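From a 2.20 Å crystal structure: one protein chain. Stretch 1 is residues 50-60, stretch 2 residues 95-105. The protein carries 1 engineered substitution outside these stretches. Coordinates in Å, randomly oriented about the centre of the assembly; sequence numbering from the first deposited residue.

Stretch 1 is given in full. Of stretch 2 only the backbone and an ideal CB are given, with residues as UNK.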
# COMPACT_ATOMS: atom_id res chain seq x y z
N GLU C 50 -14.19 12.75 -5.07
CA GLU C 50 -12.77 12.96 -4.77
C GLU C 50 -12.17 11.96 -3.70
O GLU C 50 -11.05 11.43 -3.90
CB GLU C 50 -12.66 14.29 -4.15
CG GLU C 50 -11.70 15.19 -4.80
CD GLU C 50 -12.42 16.21 -5.65
OE1 GLU C 50 -13.65 16.00 -5.98
OE2 GLU C 50 -11.77 17.23 -5.97
N SER C 51 -12.90 11.76 -2.60
CA SER C 51 -12.39 10.95 -1.54
C SER C 51 -12.51 9.44 -1.84
O SER C 51 -11.74 8.66 -1.32
CB SER C 51 -12.93 11.40 -0.18
OG SER C 51 -14.25 11.08 -0.17
N LYS C 52 -13.43 9.08 -2.74
CA LYS C 52 -13.58 7.81 -3.37
C LYS C 52 -12.47 7.39 -4.33
O LYS C 52 -12.05 6.17 -4.38
CB LYS C 52 -14.89 7.80 -4.09
CG LYS C 52 -16.05 7.80 -3.11
CD LYS C 52 -17.21 7.04 -3.65
CE LYS C 52 -18.49 7.83 -3.67
NZ LYS C 52 -18.10 8.98 -4.47
N LEU C 53 -12.00 8.36 -5.12
CA LEU C 53 -10.89 8.11 -6.02
C LEU C 53 -9.63 7.89 -5.21
O LEU C 53 -8.80 7.17 -5.64
CB LEU C 53 -10.68 9.29 -7.04
CG LEU C 53 -11.19 9.41 -8.49
CD1 LEU C 53 -12.02 8.32 -9.00
CD2 LEU C 53 -11.88 10.81 -8.88
N PHE C 54 -9.45 8.64 -4.12
CA PHE C 54 -8.33 8.51 -3.19
C PHE C 54 -8.45 7.10 -2.51
O PHE C 54 -7.47 6.39 -2.42
CB PHE C 54 -8.34 9.64 -2.13
CG PHE C 54 -7.21 9.51 -1.03
CD1 PHE C 54 -5.99 10.15 -1.20
CD2 PHE C 54 -7.40 8.73 0.09
CE1 PHE C 54 -4.96 10.06 -0.22
CE2 PHE C 54 -6.40 8.60 1.02
CZ PHE C 54 -5.19 9.27 0.87
N LEU C 55 -9.64 6.66 -2.11
CA LEU C 55 -9.73 5.39 -1.52
C LEU C 55 -9.41 4.32 -2.58
O LEU C 55 -8.81 3.33 -2.23
CB LEU C 55 -11.10 5.19 -0.94
CG LEU C 55 -11.58 3.83 -0.38
CD1 LEU C 55 -10.67 3.47 0.88
CD2 LEU C 55 -13.06 3.85 -0.03
N ALA C 56 -9.80 4.50 -3.86
CA ALA C 56 -9.49 3.55 -4.93
C ALA C 56 -7.99 3.30 -4.98
O ALA C 56 -7.58 2.15 -4.96
CB ALA C 56 -10.03 3.96 -6.29
N GLY C 57 -7.18 4.33 -4.93
CA GLY C 57 -5.71 4.19 -4.99
C GLY C 57 -5.22 3.50 -3.75
O GLY C 57 -4.32 2.63 -3.76
N PHE C 58 -5.84 3.81 -2.63
CA PHE C 58 -5.40 3.20 -1.38
C PHE C 58 -5.60 1.65 -1.39
O PHE C 58 -4.80 0.92 -0.86
CB PHE C 58 -6.25 3.81 -0.29
CG PHE C 58 -5.91 3.34 1.04
CD1 PHE C 58 -4.78 3.79 1.66
CD2 PHE C 58 -6.73 2.46 1.72
CE1 PHE C 58 -4.50 3.39 2.91
CE2 PHE C 58 -6.40 2.01 2.95
CZ PHE C 58 -5.29 2.48 3.52
N LEU C 59 -6.75 1.22 -1.92
CA LEU C 59 -7.16 -0.14 -1.94
C LEU C 59 -6.33 -0.96 -2.94
O LEU C 59 -6.10 -2.18 -2.70
CB LEU C 59 -8.63 -0.22 -2.36
CG LEU C 59 -9.79 0.27 -1.48
CD1 LEU C 59 -11.10 -0.30 -2.15
CD2 LEU C 59 -9.59 -0.21 -0.05
N GLU C 60 -5.96 -0.33 -4.07
CA GLU C 60 -4.99 -0.91 -4.99
C GLU C 60 -3.71 -1.27 -4.24
O GLU C 60 -3.12 -2.26 -4.51
CB GLU C 60 -4.73 -0.00 -6.19
CG GLU C 60 -3.64 -0.37 -7.14
CD GLU C 60 -4.08 -1.36 -8.18
OE1 GLU C 60 -3.18 -1.74 -9.00
OE2 GLU C 60 -5.30 -1.78 -8.13
N UNK C 95 -7.90 6.45 9.86
CA UNK C 95 -8.71 7.46 9.22
C UNK C 95 -9.16 7.09 7.83
O UNK C 95 -10.34 7.18 7.50
CB UNK C 95 -7.94 8.78 9.17
N UNK C 96 -8.24 6.62 6.99
CA UNK C 96 -8.62 5.98 5.69
C UNK C 96 -9.43 4.67 5.79
O UNK C 96 -10.27 4.39 4.96
CB UNK C 96 -7.35 5.68 4.90
N UNK C 97 -9.16 3.83 6.80
CA UNK C 97 -10.03 2.65 7.13
C UNK C 97 -11.52 3.09 7.44
O UNK C 97 -12.51 2.49 7.00
CB UNK C 97 -9.45 1.91 8.34
N UNK C 98 -11.61 4.19 8.20
CA UNK C 98 -12.91 4.84 8.51
C UNK C 98 -13.59 5.35 7.23
O UNK C 98 -14.75 5.07 6.94
CB UNK C 98 -12.71 6.00 9.49
N UNK C 99 -12.81 5.99 6.39
CA UNK C 99 -13.32 6.34 5.05
C UNK C 99 -13.89 5.12 4.31
O UNK C 99 -15.04 5.18 3.86
CB UNK C 99 -12.20 6.97 4.21
N UNK C 100 -13.13 3.99 4.17
CA UNK C 100 -13.75 2.78 3.55
C UNK C 100 -15.10 2.35 4.15
O UNK C 100 -16.07 2.08 3.42
CB UNK C 100 -12.78 1.60 3.67
N UNK C 101 -15.15 2.25 5.48
CA UNK C 101 -16.39 1.92 6.25
C UNK C 101 -17.53 2.84 5.84
O UNK C 101 -18.65 2.45 5.45
CB UNK C 101 -16.15 2.04 7.76
N UNK C 102 -17.17 4.13 5.84
CA UNK C 102 -18.09 5.19 5.46
C UNK C 102 -18.55 5.02 4.00
O UNK C 102 -19.74 5.06 3.76
CB UNK C 102 -17.43 6.56 5.66
N UNK C 103 -17.64 4.71 3.05
CA UNK C 103 -18.10 4.42 1.69
C UNK C 103 -18.78 3.10 1.44
O UNK C 103 -19.71 3.04 0.60
CB UNK C 103 -16.90 4.50 0.74
N UNK C 104 -18.34 2.00 2.10
CA UNK C 104 -19.13 0.81 1.86
C UNK C 104 -20.41 0.75 2.67
O UNK C 104 -21.23 -0.06 2.37
CB UNK C 104 -18.29 -0.43 2.16
N UNK C 105 -20.55 1.53 3.74
CA UNK C 105 -21.74 1.37 4.65
C UNK C 105 -21.87 0.04 5.42
O UNK C 105 -22.96 -0.29 5.90
CB UNK C 105 -23.01 1.54 3.82

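Stretch 1 is helical throughout. Stretch 2 is helical from 95 to 104 and crosses it at 116° between N-to-C directions, with the axes 10.5 Å apart at their closest. The side of stretch 1 that faces it is mostly apolar: Phe54, Leu55, Phe58 and Leu59, with Ser51 and Lys52 at one end.

At position 95 the ideal CB has nothing of stretch 1 within 5.5 Å. Many side chains would fit, polar ones included. The residue is Lys95, which makes no contact here.

Position 96 points toward stretch 1. Its ideal CB lies 4.0 Å from Phe58 CZ and 4.9 Å from Phe54 CE2. Two aromatic rings ask for a compact apolar group; valine, isoleucine or alanine would suit. The residue is Val96. Its CG1 lies over one face of the Phe58 ring, 3.5 Å from the ring centroid and 6° off the normal, a CH-pi contact. The same CG1 meets the edge of the Phe54 ring, 4.0 Å from Phe54 CE2.

Position 97 points away, so only a longer side chain could reach back to stretch 1. Polar or apolar residues are possible. The residue is Leu97. Its end comes nearer, and Leu97 CD1 lies 4.4 Å from Phe58 CE2, at the edge of that ring.

Position 98 is out of reach, and stretch 1 sets no preference. The residue is Tyr98, whose OH is hydrogen-bonded elsewhere in the structure.

Position 99 points toward stretch 1, but its ideal CB is still 5.1 Å from Leu55 CD1. That leaves room for a medium or large apolar group, such as leucine, isoleucine or methionine. The residue is Leu99. Its CD1 packs 3.9 Å from Leu55 CB and 3.5 Å from the backbone Ser51 O.

Position 100 also points toward stretch 1. Its CA is 7.0 Å from the CA of Leu55, and its ideal CB is already 4.0 Å from Leu55 CD1. A small residue suits this close approach: alanine, glycine or perhaps serine. The residue is Ala100, with CB 3.9 Å from Leu55 CD1.

Position 101 points away and is free as far as stretch 1 is concerned. The residue is Leu101, which makes no contact. Position 102 is out of reach, so a charged residue would be acceptable. It is Glu102.

Position 103 points toward stretch 1, its ideal CB 4.0 Å from Leu55 CD2 and 5.1 Å from Lys52 CD. A modest apolar side chain fits best. The residue is Val103. Its CG1 is 3.1 Å from Leu55 CD2, a very tight contact. With Val96, Leu99 and Ala100 it completes the hole that receives the Leu55 knob.

Position 104 points sideways. A long or aromatic side chain could reach Leu59. The residue is Phe104; its CZ lies 4.0 Å from Leu59 CD1, which sits at the ring edge.

Position 105 leaves the helix with positive phi, which favours glycine or asparagine. The residue is Lys105, whose NZ forms a salt bridge with Glu102 OE1 at 2.5 Å.

Stretch 2 (95-105) KVLYLALEVFK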
# COMPACT_ATOMS: atom_id res chain seq x y z
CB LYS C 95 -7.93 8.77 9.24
CG LYS C 95 -8.46 9.84 8.28
CD LYS C 95 -7.74 11.15 8.55
CE LYS C 95 -8.05 12.15 7.42
NZ LYS C 95 -9.25 11.63 6.89
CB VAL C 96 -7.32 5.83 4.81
CG1 VAL C 96 -7.62 5.53 3.35
CG2 VAL C 96 -6.49 7.17 4.88
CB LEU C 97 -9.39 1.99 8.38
CG LEU C 97 -8.71 0.65 8.13
CD1 LEU C 97 -7.97 0.65 6.79
CD2 LEU C 97 -7.91 0.12 9.29
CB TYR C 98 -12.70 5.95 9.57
CG TYR C 98 -14.00 6.58 9.96
CD1 TYR C 98 -14.77 6.02 10.95
CD2 TYR C 98 -14.49 7.71 9.30
CE1 TYR C 98 -16.04 6.53 11.28
CE2 TYR C 98 -15.72 8.25 9.65
CZ TYR C 98 -16.47 7.65 10.65
OH TYR C 98 -17.69 8.12 10.97
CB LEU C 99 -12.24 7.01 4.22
CG LEU C 99 -12.38 8.08 3.15
CD1 LEU C 99 -11.38 7.76 2.01
CD2 LEU C 99 -13.89 8.39 2.64
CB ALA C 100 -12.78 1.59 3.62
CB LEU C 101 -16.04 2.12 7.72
CG LEU C 101 -16.33 1.11 8.83
CD1 LEU C 101 -16.07 -0.39 8.43
CD2 LEU C 101 -15.61 1.49 10.11
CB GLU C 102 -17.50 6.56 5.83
CG GLU C 102 -18.46 7.67 5.70
CD GLU C 102 -19.21 8.01 6.95
OE1 GLU C 102 -20.42 7.76 6.99
OE2 GLU C 102 -18.61 8.52 7.88
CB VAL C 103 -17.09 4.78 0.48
CG1 VAL C 103 -15.75 5.04 0.91
CG2 VAL C 103 -17.20 3.84 -0.69
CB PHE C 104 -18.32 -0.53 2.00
CG PHE C 104 -17.05 -0.58 1.19
CD1 PHE C 104 -15.81 -0.50 1.82
CD2 PHE C 104 -17.08 -0.68 -0.20
CE1 PHE C 104 -14.62 -0.57 1.08
CE2 PHE C 104 -15.84 -0.75 -0.97
CZ PHE C 104 -14.63 -0.73 -0.27
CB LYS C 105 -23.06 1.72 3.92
CG LYS C 105 -23.26 3.22 3.64
CD LYS C 105 -22.59 4.05 4.72
CE LYS C 105 -22.82 5.64 4.58
NZ LYS C 105 -22.03 6.43 5.66
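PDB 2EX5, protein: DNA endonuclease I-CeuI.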